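Local atomic coordinates of tubulin-like protein CetZ1 (Haloferax volcanii, PDB entry 4B46), a protein that binds and probably hydrolyses GTP as a tubulin-like cytoskeletal protein, controlling archaeal cell shape and needed to form the rod-shaped cells that swim efficiently. Residues E21-E25 with R26-I30. Residues are numbered along the deposited sequence; the frame is centred on the assembly and turned at random.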
ATOM      1  N   GLU A  21       3.948   8.748 -11.229  1.00 27.63           N
ATOM      2  CA  GLU A  21       4.102   8.533 -12.670  1.00 24.92           C
ATOM      3  C   GLU A  21       2.929   7.736 -13.256  1.00 23.79           C
ATOM      4  O   GLU A  21       2.427   8.044 -14.338  1.00 26.23           O
ATOM      5  CB  GLU A  21       5.431   7.828 -12.960  1.00 29.81           C
ATOM      6  CG  GLU A  21       5.669   7.496 -14.422  1.00 35.22           C
ATOM      7  CD  GLU A  21       6.867   6.581 -14.606  1.00 51.39           C
ATOM      8  OE1 GLU A  21       6.768   5.385 -14.251  1.00 50.91           O
ATOM      9  OE2 GLU A  21       7.912   7.058 -15.097  1.00 60.57           O
ATOM     10  N   TYR A  22       2.504   6.709 -12.531  1.00 21.23           N
ATOM     11  CA  TYR A  22       1.375   5.881 -12.930  1.00 21.60           C
ATOM     12  C   TYR A  22       0.099   6.711 -13.030  1.00 28.12           C
ATOM     13  O   TYR A  22      -0.662   6.610 -14.001  1.00 28.47           O
ATOM     14  CB  TYR A  22       1.181   4.808 -11.871  1.00 21.47           C
ATOM     15  CG  TYR A  22      -0.080   3.982 -12.001  1.00 26.67           C
ATOM     16  CD1 TYR A  22      -1.279   4.413 -11.446  1.00 24.56           C
ATOM     17  CD2 TYR A  22      -0.060   2.750 -12.647  1.00 31.84           C
ATOM     18  CE1 TYR A  22      -2.428   3.659 -11.562  1.00 28.25           C
ATOM     19  CE2 TYR A  22      -1.207   1.982 -12.761  1.00 28.79           C
ATOM     20  CZ  TYR A  22      -2.383   2.441 -12.217  1.00 29.77           C
ATOM     21  OH  TYR A  22      -3.525   1.689 -12.327  1.00 30.04           O
ATOM     22  N   ASP A  23      -0.130   7.507 -11.991  1.00 23.09           N
ATOM     23  CA  ASP A  23      -1.305   8.355 -11.872  1.00 27.07           C
ATOM     24  C   ASP A  23      -1.342   9.381 -12.994  1.00 29.76           C
ATOM     25  O   ASP A  23      -2.399   9.669 -13.556  1.00 31.95           O
ATOM     26  CB  ASP A  23      -1.269   9.071 -10.520  1.00 29.67           C
ATOM     27  CG  ASP A  23      -2.545   9.815 -10.217  1.00 29.00           C
ATOM     28  OD1 ASP A  23      -3.631   9.230 -10.389  1.00 35.16           O
ATOM     29  OD2 ASP A  23      -2.464  10.982  -9.792  1.00 30.41           O
ATOM     30  N   ARG A  24      -0.172   9.924 -13.315  1.00 22.78           N
ATOM     31  CA  ARG A  24      -0.027  10.920 -14.369  1.00 25.76           C
ATOM     32  C   ARG A  24      -0.251  10.313 -15.760  1.00 27.24           C
ATOM     33  O   ARG A  24      -0.936  10.903 -16.600  1.00 28.55           O
ATOM     34  CB  ARG A  24       1.364  11.558 -14.270  1.00 28.92           C
ATOM     35  CG  ARG A  24       1.560  12.834 -15.059  1.00 36.14           C
ATOM     36  CD  ARG A  24       2.777  13.597 -14.541  1.00 45.21           C
ATOM     37  NE  ARG A  24       2.588  14.052 -13.163  1.00 53.58           N
ATOM     38  CZ  ARG A  24       3.548  14.569 -12.399  1.00 58.95           C
ATOM     39  NH1 ARG A  24       4.782  14.698 -12.866  1.00 61.09           N
ATOM     40  NH2 ARG A  24       3.272  14.954 -11.162  1.00 60.00           N
ATOM     41  N   GLU A  25       0.318   9.132 -15.997  1.00 25.42           N
ATOM     42  CA  GLU A  25       0.183   8.450 -17.290  1.00 30.78           C
ATOM     43  C   GLU A  25      -1.263   8.115 -17.623  1.00 26.62           C
ATOM     44  O   GLU A  25      -1.648   8.076 -18.787  1.00 26.73           O
ATOM     45  CB  GLU A  25       0.991   7.144 -17.306  1.00 29.28           C
ATOM     46  CG  GLU A  25       2.489   7.313 -17.463  1.00 44.21           C
ATOM     47  CD  GLU A  25       3.241   6.000 -17.298  1.00 49.74           C
ATOM     48  OE1 GLU A  25       2.609   4.990 -16.916  1.00 51.76           O
ATOM     49  OE2 GLU A  25       4.465   5.981 -17.544  1.00 49.88           O
ATOM     50  N   ARG A  26      -2.053   7.845 -16.591  1.00 30.21           N
ATOM     51  CA  ARG A  26      -3.422   7.382 -16.780  1.00 31.94           C
ATOM     52  C   ARG A  26      -4.443   8.451 -16.443  1.00 33.73           C
ATOM     53  O   ARG A  26      -5.643   8.230 -16.607  1.00 29.65           O
ATOM     54  CB  ARG A  26      -3.674   6.145 -15.924  1.00 31.33           C
ATOM     55  CG  ARG A  26      -2.789   4.988 -16.319  1.00 32.51           C
ATOM     56  CD  ARG A  26      -2.829   3.862 -15.314  1.00 35.80           C
ATOM     57  NE  ARG A  26      -2.173   2.669 -15.845  1.00 40.55           N
ATOM     58  CZ  ARG A  26      -0.860   2.551 -16.020  1.00 41.36           C
ATOM     59  NH1 ARG A  26      -0.048   3.555 -15.705  1.00 41.63           N
ATOM     60  NH2 ARG A  26      -0.356   1.424 -16.508  1.00 43.43           N
ATOM     61  N   ASN A  27      -3.965   9.603 -15.974  1.00 29.67           N
ATOM     62  CA  ASN A  27      -4.849  10.682 -15.552  1.00 28.47           C
ATOM     63  C   ASN A  27      -5.870  10.133 -14.565  1.00 31.61           C
ATOM     64  O   ASN A  27      -7.065  10.404 -14.673  1.00 34.95           O
ATOM     65  CB  ASN A  27      -5.556  11.291 -16.764  1.00 29.06           C
ATOM     66  CG  ASN A  27      -6.177  12.640 -16.460  1.00 37.60           C
ATOM     67  OD1 ASN A  27      -5.637  13.424 -15.678  1.00 35.46           O
ATOM     68  ND2 ASN A  27      -7.321  12.917 -17.077  1.00 38.97           N
ATOM     69  N   ALA A  28      -5.386   9.337 -13.617  1.00 28.85           N
ATOM     70  CA  ALA A  28      -6.255   8.598 -12.708  1.00 29.32           C
ATOM     71  C   ALA A  28      -6.823   9.463 -11.583  1.00 36.21           C
ATOM     72  O   ALA A  28      -7.811   9.092 -10.947  1.00 36.95           O
ATOM     73  CB  ALA A  28      -5.518   7.394 -12.137  1.00 25.88           C
ATOM     74  N   GLY A  29      -6.202  10.612 -11.338  1.00 31.41           N
ATOM     75  CA  GLY A  29      -6.674  11.530 -10.314  1.00 29.56           C
ATOM     76  C   GLY A  29      -6.489  11.033  -8.889  1.00 26.87           C
ATOM     77  O   GLY A  29      -7.173  11.487  -7.977  1.00 30.57           O
ATOM     78  N   ILE A  30      -5.560  10.106  -8.690  1.00 21.16           N
ATOM     79  CA  ILE A  30      -5.366   9.482  -7.381  1.00 20.59           C
ATOM     80  C   ILE A  30      -4.433  10.250  -6.435  1.00 28.22           C
ATOM     81  O   ILE A  30      -4.755  10.474  -5.267  1.00 28.50           O
ATOM     82  CB  ILE A  30      -4.803   8.068  -7.537  1.00 21.10           C
ATOM     83  CG1 ILE A  30      -5.768   7.193  -8.338  1.00 21.30           C
ATOM     84  CG2 ILE A  30      -4.523   7.444  -6.177  1.00 25.88           C
ATOM     85  CD1 ILE A  30      -5.135   5.912  -8.794  1.00 24.05           C
TER
HETATM   86  O   HOH W   1      -3.742  12.756 -12.132  1.00 39.74           O
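Arg26 lies over one face of the Tyr22 ring, one helical turn further on. Arg26 CD makes a CH-pi contact 3.6 Å from the Tyr22 ring centroid. The guanidinium continues across the rim of the ring, nearly parallel to it (10° between planes), with Arg26 NH1 3.2 Å from Tyr22 CD2. Arg26 NH1 also forms a salt bridge with Glu25 OE1 at 3.3 Å, though the hydrogen bond within it is weak. With an alanine here instead of Tyr22, the Arg26 side chain is likely to lose the flat ring it lies on, and a gap would probably open toward helix 179-198, where the ring touches Val191, Asn192 and Val196. Asn27 turns the chain with positive phi, and its N makes a weak hydrogen bond to Arg24 O. Ala28 N makes a hydrogen bond back to Asp23 O at 3.0 Å. Gly29 N and Asp23 OD2 share a water through weak hydrogen bonds. Ile30 N donates to Asp23 OD1 at 2.7 Å, on the syn side and nearly straight (162°). Asp23 reaches this amide with CG anti to its own N (chi1 -172°), and OD2 takes the next amide, Val31 N. One carboxylate thus holds two successive amides where strand 31-38 begins. The Ala28 and Asn27 bonds make a Schellman motif, which ends helix 9-26 as the chain enters the second strand of the Rossmann-like GTPase domain of the tubulin/FtsZ family.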